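Local atomic coordinates of signal transducer and activator of transcription (Mus musculus, PDB entry 5OEN), a protein that binds interferon regulatory factor 9 through its coiled-coil domain and probably acts with it as a transcription factor in interferon signalling. Residues Q24-Q29 against K64-R69. The protein carries 2 engineered substitutions. Sequence-based numbering, arbitrary orientation.
Sequences QLKDEQ and KVDRMR
Two α-helical segments, Q24-Q29 and K64-R69, each continuing at both ends, run antiparallel with their axes 9.9 Å apart at closest approach and an N-to-C angle of 158° (signed crossing angle -158°). Backbone i to i+4 bonds include Q29 N to L25 O (2.9 Å) and R69 N to V65 O (2.8 Å). The register sets L25 CA 6.3 Å from M68 CA and Q29 CA 6.5 Å from V65 CA, and 408 Å² is buried in all. Q24 leaves its helix sideways in a tt rotamer, its extended side chain ending beside the M68 methyl. L25 (chi1 t, chi2 p) drives CD1 against the second helix, 3.5 Å from M68 CB, 4.0 Å from V65 O and 4.0 Å from R69 CG. One turn on from Q24, E28 points at the partner helix; its CG lies 3.9 Å from M68 CE and its OE1 3.7 Å from K64 CB, while OE2 hydrogen-bonds to the backbone of the interferon regulatory factor 9 chain. M68, in the mtt rotamer and pointing toward helix 2-40, reaches in between Q24, L25 and E28. Q29 packs CG 4.2 Å from V65 CG1, and its amide lies at the edge of the R69 guanidinium, whose NH1 hydrogen-bonds to K149 O. This is antiparallel packing of helices 2-40 and 50-104 within the four-helix STAT coiled-coil domain; helix 115-142 meets L25 through L139, F153 of helix 151-173 makes a cation-pi contact with R69, and interferon regulatory factor 9 packs on Q24, K64 and M68.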
loop_
_atom_site.group_PDB
_atom_site.type_symbol
_atom_site.label_atom_id
_atom_site.label_comp_id
_atom_site.label_asym_id
_atom_site.label_seq_id
_atom_site.Cartn_x
_atom_site.Cartn_y
_atom_site.Cartn_z
ATOM N N GLN B 24 3.597 5.014 1.655
ATOM C CA GLN B 24 3.812 4.207 2.850
ATOM C C GLN B 24 2.554 4.158 3.709
ATOM O O GLN B 24 2.175 3.092 4.210
ATOM C CB GLN B 24 4.988 4.772 3.647
ATOM C CG GLN B 24 5.375 3.956 4.867
ATOM C CD GLN B 24 6.364 4.684 5.756
ATOM O OE1 GLN B 24 5.981 5.308 6.746
ATOM N NE2 GLN B 24 7.643 4.609 5.406
ATOM N N LEU B 25 1.896 5.304 3.894
ATOM C CA LEU B 25 0.665 5.338 4.675
ATOM C C LEU B 25 -0.425 4.516 4.003
ATOM O O LEU B 25 -1.052 3.659 4.634
ATOM C CB LEU B 25 0.203 6.784 4.864
ATOM C CG LEU B 25 -1.087 6.977 5.665
ATOM C CD1 LEU B 25 -0.877 6.603 7.122
ATOM C CD2 LEU B 25 -1.582 8.407 5.546
ATOM N N LYS B 26 -0.666 4.771 2.715
ATOM C CA LYS B 26 -1.683 4.027 1.981
ATOM C C LYS B 26 -1.471 2.526 2.134
ATOM O O LYS B 26 -2.406 1.782 2.457
ATOM C CB LYS B 26 -1.653 4.436 0.506
ATOM C CG LYS B 26 -3.003 4.379 -0.197
ATOM C CD LYS B 26 -3.529 2.956 -0.308
ATOM C CE LYS B 26 -4.849 2.907 -1.054
ATOM N NZ LYS B 26 -5.454 1.546 -1.015
ATOM N N ASP B 27 -0.237 2.063 1.918
ATOM C CA ASP B 27 0.063 0.642 2.060
ATOM C C ASP B 27 -0.336 0.123 3.436
ATOM O O ASP B 27 -0.860 -0.990 3.560
ATOM C CB ASP B 27 1.552 0.393 1.814
ATOM C CG ASP B 27 1.910 0.393 0.340
ATOM O OD1 ASP B 27 1.039 0.739 -0.487
ATOM O OD2 ASP B 27 3.062 0.038 0.006
ATOM N N GLU B 28 -0.095 0.915 4.482
ATOM C CA GLU B 28 -0.376 0.461 5.839
ATOM C C GLU B 28 -1.863 0.494 6.167
ATOM O O GLU B 28 -2.340 -0.353 6.930
ATOM C CB GLU B 28 0.400 1.309 6.845
ATOM C CG GLU B 28 1.742 0.709 7.235
ATOM C CD GLU B 28 1.636 -0.251 8.403
ATOM O OE1 GLU B 28 0.888 0.052 9.356
ATOM O OE2 GLU B 28 2.298 -1.311 8.369
ATOM N N GLN B 29 -2.611 1.452 5.616
ATOM C CA GLN B 29 -4.051 1.472 5.855
ATOM C C GLN B 29 -4.717 0.222 5.298
ATOM O O GLN B 29 -5.713 -0.251 5.860
ATOM C CB GLN B 29 -4.673 2.733 5.253
ATOM C CG GLN B 29 -4.259 4.015 5.965
ATOM C CD GLN B 29 -5.131 5.202 5.604
ATOM O OE1 GLN B 29 -6.081 5.080 4.830
ATOM N NE2 GLN B 29 -4.814 6.360 6.171
ATOM N N LYS B 64 0.586 2.651 14.260
ATOM C CA LYS B 64 1.402 3.116 13.143
ATOM C C LYS B 64 0.603 4.045 12.239
ATOM O O LYS B 64 1.074 5.126 11.868
ATOM C CB LYS B 64 1.937 1.929 12.341
ATOM C CG LYS B 64 3.133 1.230 12.961
ATOM C CD LYS B 64 4.111 0.770 11.886
ATOM C CE LYS B 64 5.172 -0.183 12.424
ATOM N NZ LYS B 64 5.275 -0.197 13.910
ATOM N N VAL B 65 -0.610 3.632 11.867
ATOM C CA VAL B 65 -1.474 4.488 11.056
ATOM C C VAL B 65 -1.614 5.854 11.714
ATOM O O VAL B 65 -1.450 6.897 11.071
ATOM C CB VAL B 65 -2.845 3.819 10.845
ATOM C CG1 VAL B 65 -3.808 4.759 10.122
ATOM C CG2 VAL B 65 -2.687 2.526 10.059
ATOM N N ASP B 66 -1.916 5.863 13.013
ATOM C CA ASP B 66 -2.051 7.123 13.735
ATOM C C ASP B 66 -0.742 7.903 13.721
ATOM O O ASP B 66 -0.727 9.110 13.451
ATOM C CB ASP B 66 -2.510 6.849 15.168
ATOM C CG ASP B 66 -2.793 8.119 15.944
ATOM O OD1 ASP B 66 -3.623 8.927 15.476
ATOM O OD2 ASP B 66 -2.193 8.305 17.025
ATOM N N ARG B 67 0.372 7.227 14.008
ATOM C CA ARG B 67 1.673 7.890 13.988
ATOM C C ARG B 67 1.983 8.447 12.604
ATOM O O ARG B 67 2.433 9.591 12.466
ATOM C CB ARG B 67 2.765 6.913 14.428
ATOM C CG ARG B 67 2.720 6.544 15.903
ATOM C CD ARG B 67 3.590 5.331 16.196
ATOM N NE ARG B 67 3.513 4.924 17.597
ATOM C CZ ARG B 67 4.279 5.408 18.571
ATOM N NH1 ARG B 67 5.198 6.332 18.314
ATOM N NH2 ARG B 67 4.126 4.968 19.812
ATOM N N MET B 68 1.756 7.646 11.562
ATOM C CA MET B 68 2.053 8.089 10.204
ATOM C C MET B 68 1.154 9.249 9.797
ATOM O O MET B 68 1.629 10.253 9.255
ATOM C CB MET B 68 1.897 6.924 9.228
ATOM C CG MET B 68 2.929 5.826 9.400
ATOM S SD MET B 68 2.676 4.454 8.259
ATOM C CE MET B 68 4.087 3.426 8.659
ATOM N N ARG B 69 -0.153 9.124 10.041
ATOM C CA ARG B 69 -1.081 10.205 9.721
ATOM C C ARG B 69 -0.597 11.537 10.278
ATOM O O ARG B 69 -0.652 12.565 9.592
ATOM C CB ARG B 69 -2.469 9.880 10.272
ATOM C CG ARG B 69 -3.259 8.884 9.442
ATOM C CD ARG B 69 -4.714 8.847 9.880
ATOM N NE ARG B 69 -5.495 7.868 9.129
ATOM C CZ ARG B 69 -6.825 7.816 9.121
ATOM N NH1 ARG B 69 -7.534 8.692 9.818
ATOM N NH2 ARG B 69 -7.448 6.889 8.408
#